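Local coordinates for ankyrin repeat and SAM domain-containing protein 4B (Mus musculus, PDB 5F3X) that probably acts as an adaptor, its SAM domain and C-terminal PDZ-binding motif linking it to partner proteins, at residues E44-I49 / K57-A62; E13-S18 / E36-C41. One frame throughout, in Å; residues are numbered along the deposited sequence.

Contact 1: E44-I49 / K57-A62; sequences EDLQNI and KKVLSA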
loop_
_atom_site.group_PDB
_atom_site.type_symbol
_atom_site.label_atom_id
_atom_site.label_comp_id
_atom_site.label_asym_id
_atom_site.label_seq_id
_atom_site.Cartn_x
_atom_site.Cartn_y
_atom_site.Cartn_z
ATOM N N GLU B 44 4.880 -1.286 -34.916
ATOM C CA GLU B 44 4.097 -1.465 -36.136
ATOM C C GLU B 44 2.659 -1.886 -35.834
ATOM O O GLU B 44 1.739 -1.482 -36.554
ATOM C CB GLU B 44 4.753 -2.458 -37.098
ATOM C CG GLU B 44 3.937 -2.595 -38.409
ATOM C CD GLU B 44 4.486 -3.662 -39.369
ATOM O OE1 GLU B 44 5.267 -4.536 -38.914
ATOM O OE2 GLU B 44 4.120 -3.641 -40.573
ATOM N N ASP B 45 2.435 -2.652 -34.764
ATOM C CA ASP B 45 1.067 -2.933 -34.337
ATOM C C ASP B 45 0.288 -1.639 -34.108
ATOM O O ASP B 45 -0.862 -1.503 -34.547
ATOM C CB ASP B 45 1.085 -3.782 -33.067
ATOM C CG ASP B 45 1.422 -5.235 -33.338
ATOM O OD1 ASP B 45 0.797 -5.839 -34.238
ATOM O OD2 ASP B 45 2.327 -5.769 -32.661
ATOM N N LEU B 46 0.914 -0.663 -33.435
ATOM C CA LEU B 46 0.207 0.569 -33.110
ATOM C C LEU B 46 0.067 1.487 -34.315
ATOM O O LEU B 46 -0.853 2.318 -34.355
ATOM C CB LEU B 46 0.907 1.298 -31.963
ATOM C CG LEU B 46 0.958 0.516 -30.645
ATOM C CD1 LEU B 46 1.863 1.189 -29.639
ATOM C CD2 LEU B 46 -0.456 0.264 -30.095
ATOM N N GLN B 47 0.984 1.384 -35.287
ATOM C CA GLN B 47 0.777 2.048 -36.570
ATOM C C GLN B 47 -0.417 1.465 -37.306
ATOM O O GLN B 47 -1.081 2.173 -38.069
ATOM C CB GLN B 47 2.006 1.908 -37.456
ATOM C CG GLN B 47 3.009 3.024 -37.393
ATOM C CD GLN B 47 4.144 2.801 -38.383
ATOM O OE1 GLN B 47 4.133 3.352 -39.479
ATOM N NE2 GLN B 47 5.119 1.980 -38.004
ATOM N N ASN B 48 -0.696 0.175 -37.114
ATOM C CA ASN B 48 -1.799 -0.432 -37.845
ATOM C C ASN B 48 -3.146 0.132 -37.401
ATOM O O ASN B 48 -4.065 0.246 -38.221
ATOM C CB ASN B 48 -1.743 -1.953 -37.709
ATOM C CG ASN B 48 -0.691 -2.575 -38.624
ATOM O OD1 ASN B 48 -0.314 -1.987 -39.641
ATOM N ND2 ASN B 48 -0.222 -3.769 -38.274
ATOM N N ILE B 49 -3.274 0.528 -36.139
ATOM C CA ILE B 49 -4.514 1.127 -35.659
ATOM C C ILE B 49 -4.437 2.641 -35.749
ATOM O O ILE B 49 -5.203 3.343 -35.082
ATOM C CB ILE B 49 -4.892 0.647 -34.246
ATOM C CG1 ILE B 49 -3.767 0.907 -33.242
ATOM C CG2 ILE B 49 -5.293 -0.836 -34.306
ATOM C CD1 ILE B 49 -4.161 0.664 -31.806
ATOM N N LYS B 57 5.420 6.639 -29.306
ATOM C CA LYS B 57 6.621 6.677 -28.477
ATOM C C LYS B 57 6.271 6.742 -26.993
ATOM O O LYS B 57 6.877 6.040 -26.179
ATOM C CB LYS B 57 7.493 7.856 -28.884
ATOM C CG LYS B 57 7.962 7.847 -30.352
ATOM C CD LYS B 57 8.856 6.650 -30.705
ATOM C CE LYS B 57 8.086 5.488 -31.388
ATOM N NZ LYS B 57 8.759 4.184 -31.175
ATOM N N LYS B 58 5.279 7.557 -26.620
ATOM C CA LYS B 58 4.905 7.656 -25.213
ATOM C C LYS B 58 4.351 6.337 -24.701
ATOM O O LYS B 58 4.742 5.868 -23.628
ATOM C CB LYS B 58 3.897 8.792 -25.002
ATOM C CG LYS B 58 4.544 10.184 -24.956
ATOM C CD LYS B 58 3.578 11.296 -25.347
ATOM C CE LYS B 58 4.306 12.635 -25.336
ATOM N NZ LYS B 58 3.356 13.790 -25.444
ATOM N N VAL B 59 3.446 5.716 -25.463
ATOM C CA VAL B 59 2.926 4.396 -25.088
ATOM C C VAL B 59 4.064 3.390 -24.934
ATOM O O VAL B 59 4.141 2.673 -23.934
ATOM C CB VAL B 59 1.890 3.894 -26.111
ATOM C CG1 VAL B 59 1.380 2.585 -25.689
ATOM C CG2 VAL B 59 0.715 4.809 -26.191
ATOM N N LEU B 60 4.960 3.304 -25.925
ATOM C CA LEU B 60 5.939 2.225 -25.853
ATOM C C LEU B 60 6.971 2.497 -24.778
ATOM O O LEU B 60 7.451 1.561 -24.130
ATOM C CB LEU B 60 6.601 1.971 -27.209
ATOM C CG LEU B 60 5.647 1.464 -28.310
ATOM C CD1 LEU B 60 5.938 2.066 -29.693
ATOM C CD2 LEU B 60 5.630 -0.045 -28.363
ATOM N N SER B 61 7.283 3.765 -24.539
ATOM C CA SER B 61 8.132 4.107 -23.411
ATOM C C SER B 61 7.524 3.592 -22.118
ATOM O O SER B 61 8.200 2.933 -21.321
ATOM C CB SER B 61 8.327 5.619 -23.360
ATOM O OG SER B 61 8.913 6.040 -22.143
ATOM N N ALA B 62 6.229 3.857 -21.916
ATOM C CA ALA B 62 5.550 3.448 -20.691
ATOM C C ALA B 62 5.479 1.935 -20.574
ATOM O O ALA B 62 5.634 1.382 -19.478
ATOM C CB ALA B 62 4.144 4.045 -20.648
#
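No ring, amide or other flat group lies between Leu-46, Val-59 and Leu-60, the three side chains that meet here, so there are no faces or edges to pack. The contact is made by branched aliphatic ends alone. Leu-46 comes from helix 43-48. Val-59 and Leu-60 are neighbours on helix 53-71. All three CB atoms point toward the opposing segment. One methyl, Leu-46 CD1, does the touching from its side. It approaches Leu-60 tip to tip and lies 4.0 Å from Leu-60 CG. Both methyls of Leu-60, CD1 and CD2, are 4.2 Å from the same Leu-46 CD1, so this methyl faces the whole fork of Leu-60. Leu-46 CD1 also lies 4.2 Å from Val-59 CG1. The reach comes from an extended side chain: the chi2 of Leu-46 is 170°, which sets CD1 anti to CA and sends it outward. The backbones stay well apart, with 9.3 Å between the CA atoms of Leu-46 and Val-59. Only 100 Å² is buried between the segments, yet Leu-46 and Val-59 are themselves buried. Other parts of the chain help to cover them. Leu-21 and Met-51 touch Val-59, and Arg-56 lies against Leu-46. Near the start of helix 43-48, Asp-45 N is hydrogen-bonded to Ser-42 OG. Lys-57 NZ makes a long, weak ion pair with Asp-43 OD1. Within the helix, Asn-48 N bonds to Glu-44 O at 3.0 Å. The contact joins short helix 43-48 to the long C-terminal helix 53-71 of the SAM domain, a compact bundle of five helices.

Contact 2: E13-S18 / E36-C41; sequences EVFLQS and EALLLC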
loop_
_atom_site.group_PDB
_atom_site.type_symbol
_atom_site.label_atom_id
_atom_site.label_comp_id
_atom_site.label_asym_id
_atom_site.label_seq_id
_atom_site.Cartn_x
_atom_site.Cartn_y
_atom_site.Cartn_z
ATOM N N GLU B 13 -7.166 1.074 -18.180
ATOM C CA GLU B 13 -7.625 2.453 -18.053
ATOM C C GLU B 13 -6.711 3.256 -17.140
ATOM O O GLU B 13 -6.248 4.344 -17.514
ATOM C CB GLU B 13 -9.062 2.510 -17.549
ATOM C CG GLU B 13 -9.534 3.960 -17.327
ATOM C CD GLU B 13 -11.041 4.097 -17.163
ATOM O OE1 GLU B 13 -11.752 3.062 -17.030
ATOM O OE2 GLU B 13 -11.509 5.255 -17.185
ATOM N N VAL B 14 -6.455 2.745 -15.928
ATOM C CA VAL B 14 -5.564 3.452 -15.006
ATOM C C VAL B 14 -4.228 3.696 -15.676
ATOM O O VAL B 14 -3.659 4.795 -15.586
ATOM C CB VAL B 14 -5.372 2.666 -13.690
ATOM C CG1 VAL B 14 -4.518 3.484 -12.725
ATOM C CG2 VAL B 14 -6.687 2.308 -13.058
ATOM N N PHE B 15 -3.710 2.666 -16.362
ATOM C CA PHE B 15 -2.459 2.787 -17.094
ATOM C C PHE B 15 -2.476 3.996 -18.030
ATOM O O PHE B 15 -1.698 4.939 -17.845
ATOM C CB PHE B 15 -2.186 1.491 -17.853
ATOM C CG PHE B 15 -0.879 1.495 -18.585
ATOM C CD1 PHE B 15 0.320 1.410 -17.885
ATOM C CD2 PHE B 15 -0.841 1.616 -19.963
ATOM C CE1 PHE B 15 1.519 1.435 -18.552
ATOM C CE2 PHE B 15 0.362 1.639 -20.633
ATOM C CZ PHE B 15 1.542 1.552 -19.930
ATOM N N LEU B 16 -3.372 3.996 -19.031
ATOM C CA LEU B 16 -3.453 5.142 -19.946
ATOM C C LEU B 16 -3.658 6.448 -19.191
ATOM O O LEU B 16 -3.039 7.467 -19.518
ATOM C CB LEU B 16 -4.569 4.941 -20.965
ATOM C CG LEU B 16 -4.446 3.675 -21.823
ATOM C CD1 LEU B 16 -5.693 3.499 -22.686
ATOM C CD2 LEU B 16 -3.160 3.697 -22.683
ATOM N N GLN B 17 -4.507 6.433 -18.164
ATOM C CA GLN B 17 -4.764 7.635 -17.378
ATOM C C GLN B 17 -3.471 8.219 -16.815
ATOM O O GLN B 17 -3.186 9.416 -16.968
ATOM C CB GLN B 17 -5.749 7.290 -16.263
ATOM C CG GLN B 17 -6.253 8.466 -15.474
ATOM C CD GLN B 17 -6.978 9.488 -16.325
ATOM O OE1 GLN B 17 -7.816 9.146 -17.194
ATOM N NE2 GLN B 17 -6.646 10.761 -16.094
ATOM N N SER B 18 -2.660 7.374 -16.180
ATOM C CA SER B 18 -1.371 7.804 -15.647
ATOM C C SER B 18 -0.472 8.467 -16.695
ATOM O O SER B 18 0.393 9.279 -16.341
ATOM C CB SER B 18 -0.651 6.596 -15.057
ATOM O OG SER B 18 -0.327 5.655 -16.081
ATOM N N GLU B 36 -3.050 -6.612 -21.108
ATOM C CA GLU B 36 -2.319 -7.799 -21.523
ATOM C C GLU B 36 -1.898 -7.689 -22.979
ATOM O O GLU B 36 -0.725 -7.859 -23.310
ATOM C CB GLU B 36 -3.186 -9.037 -21.313
ATOM C CG GLU B 36 -2.745 -10.264 -22.078
ATOM C CD GLU B 36 -3.270 -11.566 -21.475
ATOM O OE1 GLU B 36 -3.090 -12.642 -22.107
ATOM O OE2 GLU B 36 -3.861 -11.519 -20.362
ATOM N N ALA B 37 -2.861 -7.410 -23.863
ATOM C CA ALA B 37 -2.579 -7.342 -25.281
ATOM C C ALA B 37 -1.719 -6.134 -25.616
ATOM O O ALA B 37 -0.877 -6.205 -26.525
ATOM C CB ALA B 37 -3.883 -7.302 -26.075
ATOM N N LEU B 38 -1.909 -5.029 -24.890
ATOM C CA LEU B 38 -1.146 -3.819 -25.168
ATOM C C LEU B 38 0.355 -4.083 -25.076
ATOM O O LEU B 38 1.120 -3.668 -25.959
ATOM C CB LEU B 38 -1.567 -2.707 -24.212
ATOM C CG LEU B 38 -0.871 -1.380 -24.481
ATOM C CD1 LEU B 38 -1.079 -1.007 -25.959
ATOM C CD2 LEU B 38 -1.355 -0.287 -23.512
ATOM N N LEU B 39 0.791 -4.805 -24.032
ATOM C CA LEU B 39 2.216 -5.081 -23.871
ATOM C C LEU B 39 2.756 -6.013 -24.951
ATOM O O LEU B 39 3.972 -6.071 -25.142
ATOM C CB LEU B 39 2.511 -5.667 -22.482
ATOM C CG LEU B 39 1.954 -4.933 -21.244
ATOM C CD1 LEU B 39 2.610 -5.413 -19.972
ATOM C CD2 LEU B 39 2.078 -3.429 -21.366
ATOM N N LEU B 40 1.888 -6.728 -25.669
ATOM C CA LEU B 40 2.267 -7.542 -26.826
ATOM C C LEU B 40 2.372 -6.738 -28.128
ATOM O O LEU B 40 2.569 -7.330 -29.201
ATOM C CB LEU B 40 1.246 -8.668 -27.034
ATOM C CG LEU B 40 1.078 -9.802 -26.024
ATOM C CD1 LEU B 40 0.092 -10.849 -26.581
ATOM C CD2 LEU B 40 2.409 -10.442 -25.711
ATOM N N CYS B 41 2.179 -5.419 -28.069
ATOM C CA CYS B 41 2.117 -4.578 -29.258
ATOM C C CYS B 41 3.471 -3.969 -29.597
ATOM O O CYS B 41 4.235 -3.539 -28.714
ATOM C CB CYS B 41 1.081 -3.467 -29.083
ATOM S SG CYS B 41 -0.597 -4.063 -29.287
#
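Phe-15 of helix 11-18 and Leu-38 of helix 35-39 cross obliquely and form the close part of this contact. One methyl of the leucine, Leu-38 CD2, lies 3.9 Å from Phe-15 CE2. The same Leu-38 CD2 is 4.1 Å from Phe-15 CD2, so it lies obliquely to the ring, nearest its CD2–CE2 side. The CB atoms of both Phe-15 and Leu-38 are directed at the opposing segment. In Phe-15, CG stands anti to the backbone N (chi1 -177°), and this carries the ring across to the leucine. Leu-16 adds a more distant touch, with its CD2 4.5 Å from Leu-38 CD2. That methyl of Leu-38 is therefore met by two successive residues of helix 11-18. All three residues are buried. They belong to the hydrophobic core of the SAM domain, a five-helix bundle in which two short helices here face each other near the centre of the chain. Helix 25-30 closes part of the surroundings: Phe-28 touches both Leu-16 and Leu-38. Ile-63 of helix 53-71 reaches Leu-38 as well. Packing is looser around Leu-39. Leu-39 CD2 stays 5.2 Å from Phe-15 CZ, and the side chain also touches Ile-63 and Lys-67 of helix 53-71. Leu-39 is partly exposed, and Glu-36 and Leu-40 are exposed to solvent. Leu-40 N bonds to Ala-37 O, and Cys-41 N to Leu-38 O. The outer side of helix 11-18 is different again. Val-14 and Ser-18 pack on apolar side chains of the other protein in the assembly, and Gln-17 lies on an aromatic side chain of that same partner protein.

Contact 2 closes before contact 1 opens along the chain, and their centres are 11 Å apart. Helix 35-39 of contact 2 is followed directly by helix 43-48 of contact 1. The two contacts also touch in space. Ala-62 CB packs 3.7 Å from Phe-15 CZ, which brings helix 53-71 against helix 11-18. Leu-46 CD2 lies 4.2 Å from Cys-41 CB, in the link between helices 35-39 and 43-48. The centre of contact 2 is about 3 Å from the centre of the chain, that of contact 1 about 9 Å. Together they join four of the five SAM helices into one apolar core, with helix 53-71 running past both.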